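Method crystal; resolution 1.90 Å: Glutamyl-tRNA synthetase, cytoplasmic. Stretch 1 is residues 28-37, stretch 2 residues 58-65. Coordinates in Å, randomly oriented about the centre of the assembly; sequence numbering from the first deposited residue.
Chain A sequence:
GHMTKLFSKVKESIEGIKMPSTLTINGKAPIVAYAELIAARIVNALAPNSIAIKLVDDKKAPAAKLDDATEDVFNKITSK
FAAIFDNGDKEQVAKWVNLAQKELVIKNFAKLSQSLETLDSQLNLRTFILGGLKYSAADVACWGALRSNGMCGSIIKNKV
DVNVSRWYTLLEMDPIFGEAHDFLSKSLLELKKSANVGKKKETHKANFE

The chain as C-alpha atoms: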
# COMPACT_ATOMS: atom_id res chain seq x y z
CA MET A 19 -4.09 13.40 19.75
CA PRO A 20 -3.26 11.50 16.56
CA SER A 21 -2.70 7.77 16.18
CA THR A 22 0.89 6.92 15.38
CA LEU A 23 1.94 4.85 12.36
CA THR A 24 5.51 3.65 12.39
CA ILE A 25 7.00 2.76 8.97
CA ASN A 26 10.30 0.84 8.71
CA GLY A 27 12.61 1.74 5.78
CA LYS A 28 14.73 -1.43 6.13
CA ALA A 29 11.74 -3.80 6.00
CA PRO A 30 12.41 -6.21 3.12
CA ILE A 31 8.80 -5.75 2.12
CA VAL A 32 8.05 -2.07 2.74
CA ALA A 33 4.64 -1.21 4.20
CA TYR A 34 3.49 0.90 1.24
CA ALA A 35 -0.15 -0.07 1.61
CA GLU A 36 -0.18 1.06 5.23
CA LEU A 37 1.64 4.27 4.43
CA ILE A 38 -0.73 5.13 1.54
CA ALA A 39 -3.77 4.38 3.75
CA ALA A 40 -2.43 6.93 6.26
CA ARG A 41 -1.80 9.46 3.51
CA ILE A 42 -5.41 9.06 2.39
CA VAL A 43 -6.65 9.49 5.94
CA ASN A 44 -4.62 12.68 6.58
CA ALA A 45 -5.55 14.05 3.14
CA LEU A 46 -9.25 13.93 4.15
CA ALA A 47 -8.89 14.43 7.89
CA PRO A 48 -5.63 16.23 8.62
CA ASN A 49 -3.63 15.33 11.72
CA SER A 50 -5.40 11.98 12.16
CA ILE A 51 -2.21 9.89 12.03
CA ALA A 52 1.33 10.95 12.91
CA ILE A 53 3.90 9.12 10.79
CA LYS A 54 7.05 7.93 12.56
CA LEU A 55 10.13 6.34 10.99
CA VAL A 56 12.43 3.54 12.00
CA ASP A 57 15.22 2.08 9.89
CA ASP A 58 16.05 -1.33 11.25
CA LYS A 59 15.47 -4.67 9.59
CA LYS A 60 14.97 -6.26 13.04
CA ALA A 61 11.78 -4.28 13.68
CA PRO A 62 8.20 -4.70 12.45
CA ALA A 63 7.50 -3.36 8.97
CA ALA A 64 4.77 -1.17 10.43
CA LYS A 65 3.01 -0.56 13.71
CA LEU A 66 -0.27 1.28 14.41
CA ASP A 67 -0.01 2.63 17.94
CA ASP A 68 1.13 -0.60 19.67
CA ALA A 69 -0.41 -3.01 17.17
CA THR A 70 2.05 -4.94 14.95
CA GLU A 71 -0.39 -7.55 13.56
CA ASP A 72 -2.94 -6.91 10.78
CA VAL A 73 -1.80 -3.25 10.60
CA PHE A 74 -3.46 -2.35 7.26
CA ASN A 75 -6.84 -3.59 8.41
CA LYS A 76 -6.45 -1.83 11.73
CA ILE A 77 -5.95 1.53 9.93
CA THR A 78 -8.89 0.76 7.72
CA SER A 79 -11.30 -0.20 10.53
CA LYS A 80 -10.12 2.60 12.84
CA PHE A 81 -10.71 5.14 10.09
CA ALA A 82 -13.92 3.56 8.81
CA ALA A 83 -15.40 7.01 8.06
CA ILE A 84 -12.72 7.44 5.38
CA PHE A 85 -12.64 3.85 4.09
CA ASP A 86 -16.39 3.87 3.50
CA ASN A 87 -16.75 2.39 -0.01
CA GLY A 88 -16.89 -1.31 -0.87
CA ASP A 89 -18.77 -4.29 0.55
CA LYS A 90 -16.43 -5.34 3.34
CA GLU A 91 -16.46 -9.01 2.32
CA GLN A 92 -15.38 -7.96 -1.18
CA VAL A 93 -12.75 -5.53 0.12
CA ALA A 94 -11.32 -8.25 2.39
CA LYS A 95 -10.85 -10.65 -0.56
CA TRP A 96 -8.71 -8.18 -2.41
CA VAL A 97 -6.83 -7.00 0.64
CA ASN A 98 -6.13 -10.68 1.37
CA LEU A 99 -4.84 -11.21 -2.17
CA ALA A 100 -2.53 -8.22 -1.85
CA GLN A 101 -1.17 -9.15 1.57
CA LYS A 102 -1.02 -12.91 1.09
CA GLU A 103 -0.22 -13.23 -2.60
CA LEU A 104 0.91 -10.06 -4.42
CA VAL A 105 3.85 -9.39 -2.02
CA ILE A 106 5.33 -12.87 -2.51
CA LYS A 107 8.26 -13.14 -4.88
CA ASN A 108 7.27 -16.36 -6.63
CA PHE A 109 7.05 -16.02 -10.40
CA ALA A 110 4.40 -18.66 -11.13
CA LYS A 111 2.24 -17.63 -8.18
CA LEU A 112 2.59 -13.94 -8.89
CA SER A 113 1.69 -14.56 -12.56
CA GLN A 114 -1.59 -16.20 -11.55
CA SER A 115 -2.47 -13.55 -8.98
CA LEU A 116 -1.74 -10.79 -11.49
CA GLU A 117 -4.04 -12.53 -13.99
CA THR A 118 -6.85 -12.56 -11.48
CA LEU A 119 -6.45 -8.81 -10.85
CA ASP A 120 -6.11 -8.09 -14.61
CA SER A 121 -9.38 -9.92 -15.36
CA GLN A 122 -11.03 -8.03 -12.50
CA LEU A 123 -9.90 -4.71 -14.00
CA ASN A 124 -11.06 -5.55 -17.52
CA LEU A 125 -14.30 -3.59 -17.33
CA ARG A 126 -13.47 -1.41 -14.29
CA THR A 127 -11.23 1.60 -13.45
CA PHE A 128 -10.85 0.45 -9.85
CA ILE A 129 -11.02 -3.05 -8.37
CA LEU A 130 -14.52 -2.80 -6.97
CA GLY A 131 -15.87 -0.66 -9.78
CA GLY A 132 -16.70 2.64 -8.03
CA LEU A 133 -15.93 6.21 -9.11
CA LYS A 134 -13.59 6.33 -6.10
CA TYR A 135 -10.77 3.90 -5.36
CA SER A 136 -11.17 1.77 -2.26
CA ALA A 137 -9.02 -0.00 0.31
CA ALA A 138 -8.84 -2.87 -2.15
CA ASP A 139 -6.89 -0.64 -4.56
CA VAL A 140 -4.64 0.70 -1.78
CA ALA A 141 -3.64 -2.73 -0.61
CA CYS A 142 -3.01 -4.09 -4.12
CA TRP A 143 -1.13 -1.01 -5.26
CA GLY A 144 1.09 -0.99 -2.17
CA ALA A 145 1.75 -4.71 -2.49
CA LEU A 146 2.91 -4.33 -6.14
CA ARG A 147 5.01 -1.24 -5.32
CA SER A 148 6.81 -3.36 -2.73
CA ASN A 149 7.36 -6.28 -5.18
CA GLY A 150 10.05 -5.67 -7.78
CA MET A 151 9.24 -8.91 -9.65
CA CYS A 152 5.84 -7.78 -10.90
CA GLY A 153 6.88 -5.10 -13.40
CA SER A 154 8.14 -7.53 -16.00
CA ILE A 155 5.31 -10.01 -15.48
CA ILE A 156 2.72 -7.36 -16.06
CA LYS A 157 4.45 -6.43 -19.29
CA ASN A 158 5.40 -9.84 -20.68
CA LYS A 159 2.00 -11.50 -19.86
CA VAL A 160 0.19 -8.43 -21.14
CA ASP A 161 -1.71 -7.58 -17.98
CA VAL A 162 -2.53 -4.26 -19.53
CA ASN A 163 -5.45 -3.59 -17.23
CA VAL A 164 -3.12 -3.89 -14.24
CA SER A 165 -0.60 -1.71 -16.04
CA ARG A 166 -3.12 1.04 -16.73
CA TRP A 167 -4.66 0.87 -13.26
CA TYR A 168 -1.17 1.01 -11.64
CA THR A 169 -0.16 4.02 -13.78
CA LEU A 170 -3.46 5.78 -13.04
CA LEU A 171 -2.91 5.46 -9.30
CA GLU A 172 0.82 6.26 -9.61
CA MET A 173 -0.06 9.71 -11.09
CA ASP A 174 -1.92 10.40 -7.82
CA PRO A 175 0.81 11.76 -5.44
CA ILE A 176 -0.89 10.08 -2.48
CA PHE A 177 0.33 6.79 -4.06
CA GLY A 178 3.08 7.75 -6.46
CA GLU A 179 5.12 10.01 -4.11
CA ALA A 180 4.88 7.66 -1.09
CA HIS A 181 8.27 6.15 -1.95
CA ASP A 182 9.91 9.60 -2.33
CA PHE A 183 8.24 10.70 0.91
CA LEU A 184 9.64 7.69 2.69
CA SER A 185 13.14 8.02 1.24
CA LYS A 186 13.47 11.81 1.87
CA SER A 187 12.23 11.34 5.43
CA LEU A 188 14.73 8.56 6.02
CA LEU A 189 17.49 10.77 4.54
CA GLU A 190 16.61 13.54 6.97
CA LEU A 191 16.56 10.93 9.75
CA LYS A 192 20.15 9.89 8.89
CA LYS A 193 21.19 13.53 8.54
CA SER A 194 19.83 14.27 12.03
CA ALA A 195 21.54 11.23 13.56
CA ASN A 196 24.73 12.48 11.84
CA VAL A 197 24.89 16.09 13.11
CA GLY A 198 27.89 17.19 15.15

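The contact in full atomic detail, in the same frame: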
# COMPACT_ATOMS: atom_id res chain seq x y z
N LYS A 28 13.88 -0.26 6.40
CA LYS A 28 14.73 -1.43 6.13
C LYS A 28 13.95 -2.75 6.08
O LYS A 28 14.53 -3.80 5.91
CB LYS A 28 15.91 -1.48 7.11
CG LYS A 28 17.22 -0.92 6.50
CD LYS A 28 18.18 -0.43 7.55
CE LYS A 28 19.37 0.31 6.95
NZ LYS A 28 20.14 1.08 7.99
N ALA A 29 12.62 -2.66 6.19
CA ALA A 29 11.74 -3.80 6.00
C ALA A 29 11.95 -4.35 4.60
O ALA A 29 11.87 -3.60 3.64
CB ALA A 29 10.30 -3.37 6.15
N PRO A 30 12.20 -5.68 4.47
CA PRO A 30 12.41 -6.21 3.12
C PRO A 30 11.19 -6.12 2.25
O PRO A 30 11.31 -6.08 1.05
CB PRO A 30 12.84 -7.67 3.35
CG PRO A 30 12.49 -7.99 4.75
CD PRO A 30 12.34 -6.70 5.52
N ILE A 31 10.01 -6.09 2.84
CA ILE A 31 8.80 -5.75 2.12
C ILE A 31 8.24 -4.53 2.81
O ILE A 31 7.64 -4.62 3.88
CB ILE A 31 7.77 -6.90 2.15
CG1 ILE A 31 8.44 -8.23 1.73
CG2 ILE A 31 6.56 -6.54 1.29
CD1 ILE A 31 7.54 -9.48 1.98
N VAL A 32 8.45 -3.37 2.19
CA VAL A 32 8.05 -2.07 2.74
C VAL A 32 6.53 -1.92 2.80
O VAL A 32 5.82 -2.33 1.87
CB VAL A 32 8.71 -0.94 1.88
CG1 VAL A 32 8.20 0.47 2.31
CG2 VAL A 32 10.24 -1.03 1.98
N ALA A 33 6.06 -1.34 3.90
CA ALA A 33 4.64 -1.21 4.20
C ALA A 33 3.97 -0.08 3.41
O ALA A 33 3.39 0.85 3.98
CB ALA A 33 4.44 -1.01 5.69
N TYR A 34 4.04 -0.16 2.09
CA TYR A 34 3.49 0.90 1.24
C TYR A 34 1.99 1.02 1.43
O TYR A 34 1.45 2.12 1.50
CB TYR A 34 3.86 0.71 -0.25
CG TYR A 34 5.30 1.07 -0.56
CD1 TYR A 34 6.23 0.07 -0.88
CD2 TYR A 34 5.75 2.37 -0.46
CE1 TYR A 34 7.53 0.39 -1.14
CE2 TYR A 34 7.10 2.68 -0.73
CZ TYR A 34 7.96 1.70 -1.05
OH TYR A 34 9.30 1.97 -1.31
N ALA A 35 1.30 -0.10 1.52
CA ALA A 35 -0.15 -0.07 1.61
C ALA A 35 -0.62 0.72 2.82
O ALA A 35 -1.54 1.53 2.74
CB ALA A 35 -0.70 -1.46 1.66
N GLU A 36 0.06 0.46 3.94
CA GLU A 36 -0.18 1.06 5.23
C GLU A 36 0.13 2.52 5.16
O GLU A 36 -0.67 3.34 5.61
CB GLU A 36 0.70 0.40 6.31
CG GLU A 36 0.31 -1.05 6.66
CD GLU A 36 0.89 -2.13 5.68
OE1 GLU A 36 1.52 -1.79 4.68
OE2 GLU A 36 0.71 -3.34 5.94
N LEU A 37 1.28 2.87 4.59
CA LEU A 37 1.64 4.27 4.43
C LEU A 37 0.64 5.03 3.56
O LEU A 37 0.31 6.17 3.88
CB LEU A 37 3.06 4.42 3.88
CG LEU A 37 3.57 5.83 3.52
CD1 LEU A 37 3.80 6.74 4.71
CD2 LEU A 37 4.87 5.66 2.74
N ASP A 58 15.42 -0.20 10.59
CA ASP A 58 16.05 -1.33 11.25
C ASP A 58 15.34 -2.56 10.78
O ASP A 58 14.14 -2.70 11.00
CB ASP A 58 15.91 -1.18 12.76
CG ASP A 58 16.52 -2.34 13.51
OD1 ASP A 58 17.08 -3.25 12.87
OD2 ASP A 58 16.45 -2.33 14.77
N LYS A 59 16.08 -3.46 10.13
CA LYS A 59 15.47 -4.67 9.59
C LYS A 59 15.01 -5.64 10.68
O LYS A 59 14.22 -6.53 10.39
CB LYS A 59 16.43 -5.38 8.66
CG LYS A 59 15.73 -6.39 7.79
CD LYS A 59 16.61 -7.52 7.41
CE LYS A 59 15.75 -8.74 7.19
NZ LYS A 59 16.28 -9.53 6.11
N LYS A 60 15.47 -5.45 11.92
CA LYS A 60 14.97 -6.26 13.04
C LYS A 60 13.86 -5.54 13.82
O LYS A 60 13.84 -5.52 15.05
CB LYS A 60 16.12 -6.63 13.99
CG LYS A 60 17.22 -7.46 13.33
CD LYS A 60 18.46 -7.58 14.23
CE LYS A 60 19.62 -8.23 13.46
NZ LYS A 60 20.75 -8.72 14.31
N ALA A 61 12.93 -4.94 13.08
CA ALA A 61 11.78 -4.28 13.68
C ALA A 61 10.61 -4.56 12.75
O ALA A 61 10.83 -4.81 11.55
CB ALA A 61 12.01 -2.78 13.79
N PRO A 62 9.37 -4.56 13.28
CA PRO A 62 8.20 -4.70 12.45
C PRO A 62 8.24 -3.76 11.25
O PRO A 62 8.80 -2.67 11.32
CB PRO A 62 7.05 -4.32 13.39
CG PRO A 62 7.53 -4.64 14.74
CD PRO A 62 9.02 -4.46 14.71
N ALA A 63 7.63 -4.18 10.16
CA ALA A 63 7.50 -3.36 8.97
C ALA A 63 6.66 -2.11 9.23
O ALA A 63 6.85 -1.06 8.60
CB ALA A 63 6.88 -4.17 7.86
N ALA A 64 5.70 -2.24 10.13
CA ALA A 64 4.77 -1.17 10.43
C ALA A 64 4.10 -1.46 11.76
O ALA A 64 3.99 -2.62 12.19
CB ALA A 64 3.73 -1.04 9.28
N LYS A 65 3.65 -0.41 12.43
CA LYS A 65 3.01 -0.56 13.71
C LYS A 65 1.98 0.56 13.80
O LYS A 65 2.29 1.68 13.49
CB LYS A 65 4.11 -0.38 14.76
CG LYS A 65 3.90 -1.00 16.08
CD LYS A 65 4.88 -0.34 17.05
CE LYS A 65 5.30 -1.20 18.17
NZ LYS A 65 6.22 -0.35 19.01
O HOH W 1 7.84 -0.76 6.17

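Lys 59, Lys 28 and Ala 63 cover the most surface in this contact, and none of them does so through a direct hydrogen bond, for no such bond joins the two stretches. Lys 59 lays its aliphatic chain against the backbone carbonyl of Lys 28, and the two side chains approach each other at their bases. CG of Lys 59 lies 3.4 Å from the carbonyl O of Lys 28 and 4.1 Å from CD of Pro 30, so its methylene chain packs over the Lys 28 carbonyl and against the Pro 30 ring. The two CB atoms, of Lys 28 and Lys 59, are 4.2 Å apart. Lys 28 starts toward the other stretch, its CB 3.7 Å from the backbone N of Asp 58, but the end of the chain leads away. Lysine suits such an exposed border because its methylenes can cover a neighbour while its ammonium group remains free to reach other partners.

Ala 63 forms the second centre. Its methyl group points toward stretch 1 and packs on Ala 29, CB to CB at 3.9 Å, and also lies 4.1 Å from the carbonyl O of Ile 31. With side chains of a single carbon, the two backbones can come close: the CA atoms of Ala 29 and Ala 63 are 5.2 Å apart. The same economy recurs where CB of Ala 33 meets CB of Ala 64 at 3.7 Å, with CG of Glu 36 adding a looser approach to that Ala 64 CB at 4.3 Å.

Water 1 supplies the polar link. It accepts from N of Ala 33 at 2.9 Å and donates to O of Ala 63 at 2.6 Å, bridging the two backbones. Ala 33 is also the N-cap residue, and its O accepts from N of Leu 37 at 3.0 Å in the helix's first turn.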